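PDB 4B7O: iron-regulated outer membrane protein from Neisseria meningitidis, which acts as a TonB-dependent iron transporter of the outer membrane, probably taking up ferric siderophores. Local coordinates for residues F216-N221 and D247-L252; H270-H275 and E305-N310; V582-I587 and K623-N628. One frame throughout, in Å; residues are numbered along the deposited sequence.

Contact 1: residues F216-N221 and D247-L252; sequences FSYNRN and DKRSYL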
ATOM      1  N   PHE A 216     -11.665 -17.805  12.867  1.00 30.64           N
ATOM      2  CA  PHE A 216     -11.107 -18.324  11.623  1.00 35.39           C
ATOM      3  C   PHE A 216     -11.901 -17.857  10.410  1.00 34.89           C
ATOM      4  O   PHE A 216     -13.133 -17.977  10.371  1.00 40.98           O
ATOM      5  CB  PHE A 216     -10.911 -19.847  11.649  1.00 35.41           C
ATOM      6  CG  PHE A 216     -10.448 -20.398  10.348  1.00 41.79           C
ATOM      7  CD1 PHE A 216      -9.098 -20.336   9.997  1.00 44.92           C
ATOM      8  CD2 PHE A 216     -11.367 -20.925   9.425  1.00 41.93           C
ATOM      9  CE1 PHE A 216      -8.655 -20.820   8.751  1.00 53.15           C
ATOM     10  CE2 PHE A 216     -10.939 -21.402   8.180  1.00 44.11           C
ATOM     11  CZ  PHE A 216      -9.583 -21.358   7.842  1.00 50.24           C
ATOM     12  N   SER A 217     -11.198 -17.343   9.418  1.00 35.63           N
ATOM     13  CA  SER A 217     -11.870 -16.794   8.251  1.00 35.89           C
ATOM     14  C   SER A 217     -11.289 -17.185   6.898  1.00 38.92           C
ATOM     15  O   SER A 217     -10.081 -17.105   6.680  1.00 41.18           O
ATOM     16  CB  SER A 217     -11.881 -15.294   8.325  1.00 34.00           C
ATOM     17  OG  SER A 217     -13.163 -14.909   8.020  1.00 41.33           O
ATOM     18  N   TYR A 218     -12.179 -17.538   5.974  1.00 36.99           N
ATOM     19  CA  TYR A 218     -11.803 -17.961   4.661  1.00 38.26           C
ATOM     20  C   TYR A 218     -12.549 -17.128   3.608  1.00 37.56           C
ATOM     21  O   TYR A 218     -13.751 -16.890   3.747  1.00 38.15           O
ATOM     22  CB  TYR A 218     -12.180 -19.442   4.490  1.00 42.61           C
ATOM     23  CG  TYR A 218     -11.897 -19.916   3.090  1.00 52.10           C
ATOM     24  CD1 TYR A 218     -10.569 -20.113   2.650  1.00 53.64           C
ATOM     25  CD2 TYR A 218     -12.929 -20.129   2.186  1.00 57.16           C
ATOM     26  CE1 TYR A 218     -10.291 -20.520   1.354  1.00 55.61           C
ATOM     27  CE2 TYR A 218     -12.655 -20.555   0.885  1.00 60.79           C
ATOM     28  CZ  TYR A 218     -11.333 -20.748   0.481  1.00 56.22           C
ATOM     29  OH  TYR A 218     -11.074 -21.157  -0.805  1.00 61.44           O
ATOM     30  N   ASN A 219     -11.881 -16.759   2.529  1.00 34.07           N
ATOM     31  CA  ASN A 219     -12.541 -15.982   1.492  1.00 35.79           C
ATOM     32  C   ASN A 219     -11.989 -16.300   0.118  1.00 36.75           C
ATOM     33  O   ASN A 219     -10.771 -16.387  -0.095  1.00 34.41           O
ATOM     34  CB  ASN A 219     -12.423 -14.474   1.759  1.00 42.30           C
ATOM     35  CG  ASN A 219     -13.639 -13.701   1.260  1.00 58.20           C
ATOM     36  OD1 ASN A 219     -13.684 -13.199   0.096  1.00 63.08           O
ATOM     37  ND2 ASN A 219     -14.664 -13.618   2.129  1.00 51.05           N
ATOM     38  N   ARG A 220     -12.869 -16.468  -0.844  1.00 33.43           N
ATOM     39  CA  ARG A 220     -12.354 -16.674  -2.152  1.00 36.20           C
ATOM     40  C   ARG A 220     -13.027 -15.773  -3.131  1.00 36.62           C
ATOM     41  O   ARG A 220     -14.185 -15.486  -3.009  1.00 40.43           O
ATOM     42  CB  ARG A 220     -12.437 -18.123  -2.555  1.00 37.63           C
ATOM     43  CG  ARG A 220     -12.500 -18.312  -4.053  1.00 45.65           C
ATOM     44  CD  ARG A 220     -12.510 -19.781  -4.381  1.00 44.24           C
ATOM     45  NE  ARG A 220     -12.001 -20.089  -5.719  1.00 48.55           N
ATOM     46  CZ  ARG A 220     -12.670 -20.841  -6.604  1.00 50.79           C
ATOM     47  NH1 ARG A 220     -13.877 -21.320  -6.285  1.00 43.34           N
ATOM     48  NH2 ARG A 220     -12.150 -21.108  -7.805  1.00 42.38           N
ATOM     49  N   ASN A 221     -12.267 -15.259  -4.079  1.00 36.93           N
ATOM     50  CA  ASN A 221     -12.846 -14.433  -5.093  1.00 39.90           C
ATOM     51  C   ASN A 221     -12.312 -14.841  -6.451  1.00 39.79           C
ATOM     52  O   ASN A 221     -11.121 -14.678  -6.744  1.00 37.81           O
ATOM     53  CB  ASN A 221     -12.601 -12.954  -4.826  1.00 41.96           C
ATOM     54  CG  ASN A 221     -13.085 -12.067  -5.975  1.00 47.20           C
ATOM     55  OD1 ASN A 221     -14.020 -12.407  -6.740  1.00 46.99           O
ATOM     56  ND2 ASN A 221     -12.444 -10.922  -6.115  1.00 48.74           N
ATOM     57  N   ASP A 247      -7.703 -16.078  -9.462  1.00 38.45           N
ATOM     58  CA  ASP A 247      -8.379 -16.747  -8.405  1.00 41.78           C
ATOM     59  C   ASP A 247      -7.702 -16.403  -7.081  1.00 39.87           C
ATOM     60  O   ASP A 247      -6.666 -16.969  -6.754  1.00 42.45           O
ATOM     61  CB  ASP A 247      -8.388 -18.256  -8.586  1.00 42.55           C
ATOM     62  CG  ASP A 247      -9.276 -18.930  -7.554  1.00 49.47           C
ATOM     63  OD1 ASP A 247     -10.268 -18.335  -7.106  1.00 63.73           O
ATOM     64  OD2 ASP A 247      -9.019 -20.039  -7.154  1.00 57.44           O
ATOM     65  N   LYS A 248      -8.310 -15.503  -6.319  1.00 40.25           N
ATOM     66  CA  LYS A 248      -7.754 -14.977  -5.056  1.00 36.61           C
ATOM     67  C   LYS A 248      -8.301 -15.726  -3.872  1.00 38.13           C
ATOM     68  O   LYS A 248      -9.512 -15.877  -3.716  1.00 48.75           O
ATOM     69  CB  LYS A 248      -8.161 -13.527  -4.909  1.00 33.66           C
ATOM     70  CG  LYS A 248      -7.596 -12.663  -6.030  1.00 37.74           C
ATOM     71  CD  LYS A 248      -8.338 -11.347  -6.035  1.00 40.42           C
ATOM     72  CE  LYS A 248      -7.703 -10.370  -6.973  1.00 40.75           C
ATOM     73  NZ  LYS A 248      -8.695  -9.328  -7.334  1.00 42.51           N
ATOM     74  N   ARG A 249      -7.421 -16.215  -3.031  1.00 37.20           N
ATOM     75  CA  ARG A 249      -7.849 -16.854  -1.801  1.00 39.17           C
ATOM     76  C   ARG A 249      -7.171 -16.231  -0.605  1.00 37.81           C
ATOM     77  O   ARG A 249      -5.975 -15.946  -0.633  1.00 38.56           O
ATOM     78  CB  ARG A 249      -7.516 -18.322  -1.844  1.00 39.95           C
ATOM     79  CG  ARG A 249      -8.415 -18.985  -2.849  1.00 51.50           C
ATOM     80  CD  ARG A 249      -7.924 -20.347  -3.239  1.00 48.11           C
ATOM     81  NE  ARG A 249      -8.523 -20.715  -4.512  1.00 50.40           N
ATOM     82  CZ  ARG A 249      -8.322 -21.903  -5.046  1.00 50.49           C
ATOM     83  NH1 ARG A 249      -7.575 -22.789  -4.385  1.00 53.55           N
ATOM     84  NH2 ARG A 249      -8.856 -22.207  -6.209  1.00 46.97           N
ATOM     85  N   SER A 250      -7.927 -16.010   0.444  1.00 31.37           N
ATOM     86  CA  SER A 250      -7.321 -15.550   1.648  1.00 34.54           C
ATOM     87  C   SER A 250      -7.949 -16.250   2.811  1.00 33.60           C
ATOM     88  O   SER A 250      -9.128 -16.585   2.761  1.00 34.56           O
ATOM     89  CB  SER A 250      -7.459 -14.041   1.767  1.00 33.87           C
ATOM     90  OG  SER A 250      -8.817 -13.662   1.781  1.00 32.08           O
ATOM     91  N   TYR A 251      -7.151 -16.526   3.832  1.00 34.43           N
ATOM     92  CA  TYR A 251      -7.714 -16.922   5.097  1.00 34.55           C
ATOM     93  C   TYR A 251      -6.970 -16.270   6.259  1.00 33.10           C
ATOM     94  O   TYR A 251      -5.861 -15.770   6.109  1.00 33.67           O
ATOM     95  CB  TYR A 251      -7.816 -18.436   5.185  1.00 36.36           C
ATOM     96  CG  TYR A 251      -6.542 -19.105   5.484  1.00 39.17           C
ATOM     97  CD1 TYR A 251      -6.124 -19.260   6.809  1.00 43.04           C
ATOM     98  CD2 TYR A 251      -5.770 -19.638   4.476  1.00 40.40           C
ATOM     99  CE1 TYR A 251      -4.940 -19.872   7.109  1.00 44.74           C
ATOM    100  CE2 TYR A 251      -4.599 -20.277   4.765  1.00 43.74           C
ATOM    101  CZ  TYR A 251      -4.186 -20.384   6.087  1.00 49.21           C
ATOM    102  OH  TYR A 251      -2.986 -20.987   6.403  1.00 53.69           O
ATOM    103  N   LEU A 252      -7.618 -16.220   7.404  1.00 33.98           N
ATOM    104  CA  LEU A 252      -7.032 -15.608   8.576  1.00 35.40           C
ATOM    105  C   LEU A 252      -7.374 -16.475   9.758  1.00 33.87           C
ATOM    106  O   LEU A 252      -8.561 -16.794   9.968  1.00 37.20           O
ATOM    107  CB  LEU A 252      -7.610 -14.213   8.773  1.00 32.61           C
ATOM    108  CG  LEU A 252      -7.244 -13.442  10.037  1.00 34.26           C
ATOM    109  CD1 LEU A 252      -5.746 -13.201  10.233  1.00 28.10           C
ATOM    110  CD2 LEU A 252      -7.997 -12.119  10.007  1.00 31.52           C
TER
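N221 and K248 face each other as a hydrogen-bonded antiparallel pair, and between them they lose the most surface to this contact. N221 N donates to K248 O at 2.8 Å, and K248 N returns a bond to N221 O at 3.0 Å. Their side chains run alongside one another on the same face of the sheet, N221 ND2 lying 4.1 Å from K248 CD. K248 continues fully extended, so that its NZ reaches N101 and forms a salt bridge with E223.

R220 lies on the other face, and with CG anti to the backbone N (chi1 154°) its extended chain leans toward the partner strand and lets NE bond D247 OD1 at 2.8 Å. That oxygen offers its syn lone pair, though it sits 26° out of the guanidinium plane, and the carboxylate is turned steeply against the guanidinium. R249 lies beside R220 with NE 3.7 Å from R220 NE; it completes a salt-bridge network from the other carboxylate oxygen, OD2, though the position of that oxygen is doubtful. R220 NH1 also bonds Y201 OH.

S250, on the N221 and K248 face, gives its hydroxyl to a hydrogen bond with D140, like N101 a residue of the plug domain. This is an antiparallel strand pair of the TonB-dependent receptor barrel, with one face turned to the plug inside.

Contact 2: residues H270-H275 and E305-N310; sequences HMEDQH and ETTQSN. Unlike the reference sequence in segment 270-275: E272 (reference Lys).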
ATOM      1  N   HIS A 270      -2.313 -15.783  12.163  1.00 29.99           N
ATOM      2  CA  HIS A 270      -1.800 -16.203  10.854  1.00 32.22           C
ATOM      3  C   HIS A 270      -2.663 -15.912   9.670  1.00 31.47           C
ATOM      4  O   HIS A 270      -3.854 -16.219   9.641  1.00 31.97           O
ATOM      5  CB  HIS A 270      -1.383 -17.664  10.838  1.00 31.41           C
ATOM      6  CG  HIS A 270      -0.764 -18.041   9.561  1.00 37.43           C
ATOM      7  ND1 HIS A 270       0.518 -17.725   9.256  1.00 38.50           N
ATOM      8  CD2 HIS A 270      -1.309 -18.646   8.424  1.00 40.80           C
ATOM      9  CE1 HIS A 270       0.786 -18.126   8.016  1.00 38.71           C
ATOM     10  NE2 HIS A 270      -0.341 -18.699   7.506  1.00 42.23           N
ATOM     11  N   MET A 271      -2.051 -15.335   8.657  1.00 32.62           N
ATOM     12  CA  MET A 271      -2.801 -14.889   7.512  1.00 37.00           C
ATOM     13  C   MET A 271      -2.130 -15.286   6.193  1.00 40.39           C
ATOM     14  O   MET A 271      -0.911 -15.135   6.079  1.00 39.09           O
ATOM     15  CB  MET A 271      -2.926 -13.375   7.592  1.00 36.05           C
ATOM     16  CG  MET A 271      -3.166 -12.678   6.288  1.00 45.43           C
ATOM     17  SD  MET A 271      -3.463 -10.923   6.680  1.00 53.30           S
ATOM     18  CE  MET A 271      -2.445 -10.203   5.367  1.00 61.91           C
ATOM     19  N   GLU A 272      -2.928 -15.741   5.211  1.00 35.29           N
ATOM     20  CA  GLU A 272      -2.454 -15.900   3.832  1.00 42.13           C
ATOM     21  C   GLU A 272      -3.358 -15.241   2.834  1.00 40.30           C
ATOM     22  O   GLU A 272      -4.581 -15.331   2.962  1.00 46.26           O
ATOM     23  CB  GLU A 272      -2.412 -17.354   3.417  1.00 45.07           C
ATOM     24  CG  GLU A 272      -1.452 -18.156   4.260  1.00 59.60           C
ATOM     25  CD  GLU A 272      -0.593 -19.124   3.457  1.00 70.56           C
ATOM     26  OE1 GLU A 272      -1.052 -19.680   2.393  1.00 66.53           O
ATOM     27  OE2 GLU A 272       0.546 -19.322   3.946  1.00 64.06           O
ATOM     28  N   ASP A 273      -2.763 -14.654   1.810  1.00 36.38           N
ATOM     29  CA  ASP A 273      -3.483 -13.974   0.759  1.00 36.47           C
ATOM     30  C   ASP A 273      -2.820 -14.456  -0.527  1.00 35.43           C
ATOM     31  O   ASP A 273      -1.625 -14.262  -0.715  1.00 36.76           O
ATOM     32  CB  ASP A 273      -3.290 -12.475   0.918  1.00 37.31           C
ATOM     33  CG  ASP A 273      -4.302 -11.656   0.142  1.00 46.45           C
ATOM     34  OD1 ASP A 273      -4.781 -12.064  -0.936  1.00 51.42           O
ATOM     35  OD2 ASP A 273      -4.626 -10.556   0.617  1.00 56.61           O
ATOM     36  N   GLN A 274      -3.569 -15.087  -1.403  1.00 31.85           N
ATOM     37  CA  GLN A 274      -2.955 -15.736  -2.530  1.00 37.13           C
ATOM     38  C   GLN A 274      -3.662 -15.470  -3.842  1.00 38.94           C
ATOM     39  O   GLN A 274      -4.880 -15.545  -3.898  1.00 42.16           O
ATOM     40  CB  GLN A 274      -2.885 -17.221  -2.291  1.00 37.65           C
ATOM     41  CG  GLN A 274      -2.283 -17.956  -3.467  1.00 45.07           C
ATOM     42  CD  GLN A 274      -1.946 -19.392  -3.100  1.00 45.47           C
ATOM     43  OE1 GLN A 274      -2.786 -20.260  -3.160  1.00 50.49           O
ATOM     44  NE2 GLN A 274      -0.726 -19.627  -2.720  1.00 51.39           N
ATOM     45  N   HIS A 275      -2.917 -15.074  -4.860  1.00 34.03           N
ATOM     46  CA  HIS A 275      -3.473 -14.903  -6.199  1.00 38.91           C
ATOM     47  C   HIS A 275      -2.970 -16.006  -7.086  1.00 42.83           C
ATOM     48  O   HIS A 275      -1.772 -16.269  -7.106  1.00 35.94           O
ATOM     49  CB  HIS A 275      -2.977 -13.619  -6.838  1.00 38.20           C
ATOM     50  CG  HIS A 275      -3.366 -12.394  -6.096  1.00 43.18           C
ATOM     51  ND1 HIS A 275      -3.100 -11.177  -6.558  1.00 43.51           N
ATOM     52  CD2 HIS A 275      -4.026 -12.222  -4.877  1.00 42.20           C
ATOM     53  CE1 HIS A 275      -3.553 -10.267  -5.709  1.00 38.76           C
ATOM     54  NE2 HIS A 275      -4.116 -10.904  -4.675  1.00 45.73           N
ATOM     55  N   GLU A 305       1.463 -18.401  -8.996  1.00 42.19           N
ATOM     56  CA  GLU A 305       0.838 -18.147  -7.707  1.00 39.96           C
ATOM     57  C   GLU A 305       1.664 -17.178  -6.904  1.00 42.92           C
ATOM     58  O   GLU A 305       2.829 -17.448  -6.608  1.00 41.88           O
ATOM     59  CB  GLU A 305       0.662 -19.415  -6.897  1.00 41.47           C
ATOM     60  CG  GLU A 305      -0.367 -20.400  -7.438  1.00 48.19           C
ATOM     61  CD  GLU A 305      -0.406 -21.694  -6.626  1.00 48.78           C
ATOM     62  OE1 GLU A 305       0.476 -21.854  -5.770  1.00 48.54           O
ATOM     63  OE2 GLU A 305      -1.317 -22.541  -6.830  1.00 51.63           O
ATOM     64  N   THR A 306       1.038 -16.059  -6.545  1.00 43.24           N
ATOM     65  CA  THR A 306       1.648 -15.036  -5.721  1.00 45.31           C
ATOM     66  C   THR A 306       0.964 -14.960  -4.344  1.00 46.35           C
ATOM     67  O   THR A 306      -0.262 -14.807  -4.225  1.00 43.54           O
ATOM     68  CB  THR A 306       1.635 -13.680  -6.436  1.00 46.15           C
ATOM     69  OG1 THR A 306       2.110 -13.878  -7.766  1.00 48.81           O
ATOM     70  CG2 THR A 306       2.597 -12.695  -5.730  1.00 47.23           C
ATOM     71  N   THR A 307       1.771 -15.064  -3.306  1.00 45.74           N
ATOM     72  CA  THR A 307       1.261 -15.236  -1.962  1.00 47.92           C
ATOM     73  C   THR A 307       1.936 -14.275  -0.991  1.00 45.70           C
ATOM     74  O   THR A 307       3.136 -14.073  -1.054  1.00 42.28           O
ATOM     75  CB  THR A 307       1.533 -16.664  -1.486  1.00 50.44           C
ATOM     76  OG1 THR A 307       1.068 -17.571  -2.495  1.00 59.38           O
ATOM     77  CG2 THR A 307       0.823 -16.933  -0.165  1.00 49.67           C
ATOM     78  N   GLN A 308       1.148 -13.677  -0.113  1.00 43.18           N
ATOM     79  CA  GLN A 308       1.666 -12.927   1.013  1.00 39.99           C
ATOM     80  C   GLN A 308       1.158 -13.632   2.246  1.00 38.28           C
ATOM     81  O   GLN A 308      -0.049 -13.904   2.363  1.00 39.03           O
ATOM     82  CB  GLN A 308       1.146 -11.481   0.976  1.00 40.73           C
ATOM     83  CG  GLN A 308       1.810 -10.569   2.008  1.00 45.07           C
ATOM     84  CD  GLN A 308       1.465  -9.098   1.814  1.00 49.97           C
ATOM     85  OE1 GLN A 308       2.222  -8.353   1.207  1.00 51.28           O
ATOM     86  NE2 GLN A 308       0.293  -8.685   2.301  1.00 55.81           N
ATOM     87  N   SER A 309       2.056 -13.926   3.168  1.00 38.60           N
ATOM     88  CA  SER A 309       1.714 -14.607   4.420  1.00 40.56           C
ATOM     89  C   SER A 309       2.243 -13.838   5.569  1.00 38.66           C
ATOM     90  O   SER A 309       3.297 -13.243   5.472  1.00 41.56           O
ATOM     91  CB  SER A 309       2.361 -15.988   4.487  1.00 41.33           C
ATOM     92  OG  SER A 309       1.533 -16.821   3.733  1.00 56.13           O
ATOM     93  N   ASN A 310       1.552 -13.918   6.690  1.00 41.19           N
ATOM     94  CA  ASN A 310       1.927 -13.152   7.860  1.00 40.40           C
ATOM     95  C   ASN A 310       1.681 -13.944   9.130  1.00 37.95           C
ATOM     96  O   ASN A 310       0.550 -14.369   9.392  1.00 37.60           O
ATOM     97  CB  ASN A 310       1.092 -11.861   7.887  1.00 51.39           C
ATOM     98  CG  ASN A 310       1.733 -10.774   8.728  1.00 73.73           C
ATOM     99  OD1 ASN A 310       2.910 -10.885   9.127  1.00 81.36           O
ATOM    100  ND2 ASN A 310       0.975  -9.702   8.999  1.00 80.13           N
TER
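M271 with N310, D273 with Q308 and H275 with T306 are the hydrogen-bonded pairs of two antiparallel strand segments whose axes come within 4.6 Å at 166°. Each of these pairs is joined by two backbone bonds, the shortest being H275 N to T306 O at 2.7 Å.

The non-hydrogen-bonded pairs between them carry the polar side-chain links. Q274 swings CG to the far side from its own N (chi1 178°) and runs out straight, which carries NE2 across to T307, the two side chains meeting at a slant; it donates to T307 OG1 at 2.7 Å, almost straight and with the hydroxyl lying in the amide plane, which probably helps set the rotation of the amide. E272 behaves differently: its chain bends at the second torsion, and S309 OG donates to OE2 at 2.7 Å from above the carboxylate, 61° out of its plane.

On the other face, M271, Q308 and N310 give up the most area. CB of M271 packs 4.3 Å from CB of N310, and the terminal CE of M271 ends 4.4 Å from Q308 NE2, so the interaction here is van der Waals contact. The same face meets residues of the plug domain: M271 touches V139 and L143, the H275 ring meets that of F137, and D273 OD2 takes a weak hydrogen bond from D140 N.

Segment 270-275 is flanked by strand 246-259, which bonds the backbones of E272 and Q274 through Y251 and R249, while segment 305-310 continues the barrel wall into strand 323-339 through E305 and T307.

Contact 3: residues V582-I587 and K623-N628; sequences VNAGYI and KLLSAN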
ATOM      1  N   VAL A 582      23.201   3.583  -6.001  1.00 55.30           N
ATOM      2  CA  VAL A 582      23.774   4.887  -5.684  1.00 51.68           C
ATOM      3  C   VAL A 582      22.681   5.871  -5.378  1.00 50.33           C
ATOM      4  O   VAL A 582      21.563   5.731  -5.876  1.00 54.00           O
ATOM      5  CB  VAL A 582      24.509   5.525  -6.884  1.00 56.90           C
ATOM      6  CG1 VAL A 582      25.938   5.055  -6.909  1.00 60.73           C
ATOM      7  CG2 VAL A 582      23.792   5.295  -8.214  1.00 45.48           C
ATOM      8  N   ASN A 583      23.006   6.870  -4.568  1.00 47.07           N
ATOM      9  CA  ASN A 583      22.145   8.042  -4.438  1.00 43.81           C
ATOM     10  C   ASN A 583      22.289   8.871  -5.706  1.00 42.27           C
ATOM     11  O   ASN A 583      23.370   9.234  -6.059  1.00 46.89           O
ATOM     12  CB  ASN A 583      22.558   8.803  -3.194  1.00 41.53           C
ATOM     13  CG  ASN A 583      22.618   7.904  -1.980  1.00 44.08           C
ATOM     14  OD1 ASN A 583      23.701   7.513  -1.540  1.00 50.21           O
ATOM     15  ND2 ASN A 583      21.462   7.499  -1.476  1.00 42.03           N
ATOM     16  N   ALA A 584      21.221   9.146  -6.425  1.00 44.53           N
ATOM     17  CA  ALA A 584      21.389   9.729  -7.754  1.00 45.06           C
ATOM     18  C   ALA A 584      20.629  11.035  -8.030  1.00 42.77           C
ATOM     19  O   ALA A 584      20.601  11.526  -9.191  1.00 38.14           O
ATOM     20  CB  ALA A 584      21.049   8.684  -8.825  1.00 49.06           C
ATOM     21  N   GLY A 585      20.034  11.590  -6.974  1.00 41.14           N
ATOM     22  CA  GLY A 585      19.387  12.930  -7.069  1.00 40.84           C
ATOM     23  C   GLY A 585      18.454  13.253  -5.922  1.00 35.16           C
ATOM     24  O   GLY A 585      18.572  12.727  -4.808  1.00 34.80           O
ATOM     25  N   TYR A 586      17.525  14.144  -6.160  1.00 37.38           N
ATOM     26  CA  TYR A 586      16.580  14.477  -5.071  1.00 38.53           C
ATOM     27  C   TYR A 586      15.096  14.581  -5.557  1.00 36.22           C
ATOM     28  O   TYR A 586      14.825  14.764  -6.724  1.00 42.95           O
ATOM     29  CB  TYR A 586      17.069  15.738  -4.336  1.00 36.24           C
ATOM     30  CG  TYR A 586      17.177  16.924  -5.237  1.00 34.56           C
ATOM     31  CD1 TYR A 586      16.088  17.726  -5.448  1.00 38.65           C
ATOM     32  CD2 TYR A 586      18.373  17.257  -5.882  1.00 39.45           C
ATOM     33  CE1 TYR A 586      16.132  18.830  -6.298  1.00 37.76           C
ATOM     34  CE2 TYR A 586      18.435  18.349  -6.743  1.00 36.76           C
ATOM     35  CZ  TYR A 586      17.288  19.124  -6.932  1.00 40.27           C
ATOM     36  OH  TYR A 586      17.258  20.202  -7.746  1.00 43.20           O
ATOM     37  N   ILE A 587      14.154  14.473  -4.658  1.00 38.26           N
ATOM     38  CA  ILE A 587      12.744  14.524  -5.036  1.00 39.79           C
ATOM     39  C   ILE A 587      12.083  15.750  -4.353  1.00 37.64           C
ATOM     40  O   ILE A 587      12.304  16.010  -3.184  1.00 35.92           O
ATOM     41  CB  ILE A 587      12.038  13.195  -4.616  1.00 42.45           C
ATOM     42  CG1 ILE A 587      12.574  11.987  -5.397  1.00 43.25           C
ATOM     43  CG2 ILE A 587      10.544  13.233  -4.833  1.00 45.72           C
ATOM     44  CD1 ILE A 587      12.565  10.691  -4.587  1.00 41.04           C
ATOM     45  N   LYS A 623      22.020   9.798 -16.049  1.00 61.62           N
ATOM     46  CA  LYS A 623      20.879  10.097 -15.164  1.00 54.54           C
ATOM     47  C   LYS A 623      20.138   8.862 -14.696  1.00 54.16           C
ATOM     48  O   LYS A 623      19.390   8.253 -15.470  1.00 52.18           O
ATOM     49  CB  LYS A 623      19.901  10.991 -15.915  1.00 58.71           C
ATOM     50  CG  LYS A 623      20.504  12.309 -16.367  1.00 58.60           C
ATOM     51  CD  LYS A 623      19.576  12.982 -17.347  1.00 60.87           C
ATOM     52  CE  LYS A 623      20.091  12.841 -18.766  1.00 63.10           C
ATOM     53  NZ  LYS A 623      19.010  13.168 -19.735  1.00 65.88           N
ATOM     54  N   LEU A 624      20.348   8.485 -13.434  1.00 50.27           N
ATOM     55  CA  LEU A 624      19.889   7.195 -12.972  1.00 44.63           C
ATOM     56  C   LEU A 624      18.524   7.212 -12.348  1.00 51.96           C
ATOM     57  O   LEU A 624      18.137   6.167 -11.797  1.00 53.36           O
ATOM     58  CB  LEU A 624      20.847   6.586 -11.974  1.00 47.54           C
ATOM     59  CG  LEU A 624      22.282   6.445 -12.467  1.00 51.15           C
ATOM     60  CD1 LEU A 624      23.226   6.458 -11.266  1.00 46.07           C
ATOM     61  CD2 LEU A 624      22.470   5.236 -13.393  1.00 45.53           C
ATOM     62  N   LEU A 625      17.809   8.358 -12.392  1.00 48.11           N
ATOM     63  CA  LEU A 625      16.442   8.412 -11.834  1.00 47.89           C
ATOM     64  C   LEU A 625      15.400   7.804 -12.787  1.00 44.50           C
ATOM     65  O   LEU A 625      15.476   7.997 -13.993  1.00 49.97           O
ATOM     66  CB  LEU A 625      16.036   9.839 -11.382  1.00 41.59           C
ATOM     67  CG  LEU A 625      16.622  10.274 -10.036  1.00 41.20           C
ATOM     68  CD1 LEU A 625      15.909  11.459  -9.428  1.00 41.03           C
ATOM     69  CD2 LEU A 625      16.632   9.171  -9.018  1.00 43.02           C
ATOM     70  N   SER A 626      14.383   7.157 -12.233  1.00 45.33           N
ATOM     71  CA  SER A 626      13.410   6.371 -13.033  1.00 46.03           C
ATOM     72  C   SER A 626      11.961   6.885 -13.086  1.00 42.87           C
ATOM     73  O   SER A 626      11.417   7.302 -12.062  1.00 46.06           O
ATOM     74  CB  SER A 626      13.374   4.942 -12.484  1.00 40.83           C
ATOM     75  OG  SER A 626      12.520   4.126 -13.281  1.00 43.05           O
ATOM     76  N   ALA A 627      11.325   6.743 -14.247  1.00 42.98           N
ATOM     77  CA  ALA A 627       9.900   7.079 -14.430  1.00 44.52           C
ATOM     78  C   ALA A 627       8.944   5.934 -14.121  1.00 45.72           C
ATOM     79  O   ALA A 627       7.749   6.007 -14.409  1.00 47.02           O
ATOM     80  CB  ALA A 627       9.652   7.548 -15.840  1.00 40.99           C
ATOM     81  N   ASN A 628       9.471   4.867 -13.559  1.00 41.72           N
ATOM     82  CA  ASN A 628       8.664   3.700 -13.258  1.00 46.89           C
ATOM     83  C   ASN A 628       7.567   4.082 -12.238  1.00 46.37           C
ATOM     84  O   ASN A 628       7.866   4.793 -11.256  1.00 47.33           O
ATOM     85  CB  ASN A 628       9.564   2.578 -12.695  1.00 42.86           C
ATOM     86  CG  ASN A 628      10.362   1.860 -13.768  1.00 48.24           C
ATOM     87  OD1 ASN A 628      10.352   2.208 -14.968  1.00 51.57           O
ATOM     88  ND2 ASN A 628      11.059   0.849 -13.343  1.00 46.76           N
TER
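N583 ND2 is gripped by two backbone carbonyls, those of K533 and D564, on the side of the strand turned away from segment 623-628, while its neighbours V582 and A584 reach toward that loop and meet L624. The contact itself is entirely apolar. With CG1 opposite the carbonyl carbon (chi1 -87°), V582 leaves CG2 in the crowded position between backbone N and carbonyl carbon, and this methyl meets L624 CD1 at 3.3 Å, a tight approach with the two side chains crossing at about a right angle. L624 also lays its CB against A584 CB at 3.8 Å, and its CD1 sits 4.0 Å from the same methyl, so the leucine spans both strand residues.

L625 packs more loosely. Its CD2 comes 4.4 Å from A584 CB, and its other methyl, CD1, lies 4.5 Å from G585 CA. The strand has a classic beta bulge here, A584 and G585 sharing A565 as their partner, and L625 packs along it. S626 OG accepts from N628 N at 3.2 Å, an ST turn in the part of the loop beyond the contact.

Strand 578-600 runs between strands 551-567 and 603-618 here, and both supply further cover for L625 through A567 and F616. D618, at the end of the second, accepts from L625 N, and Q570 of the short strand 569-570 touches both V582 and L624.

Going from the N terminus, contact 1 closes the connection between strands 212-223 and 246-259, contact 2 that between 264-276 and 303-320, part of which is not modelled, and contact 3 comes much later, bringing the loop after strand 603-618 back onto strand 578-600. The three follow in series; none nests or crosses. Contacts 1 and 2 are direct neighbours, because strands 246-259 and 264-276 pair: R249 O and Q274 N, 2.7 Å apart, probably share a hydrogen bond, making four consecutive strands of wall. Contact 3 lies across the chain's centre from contact 1, their centres about 39 Å apart, and joins a loop to the barrel wall.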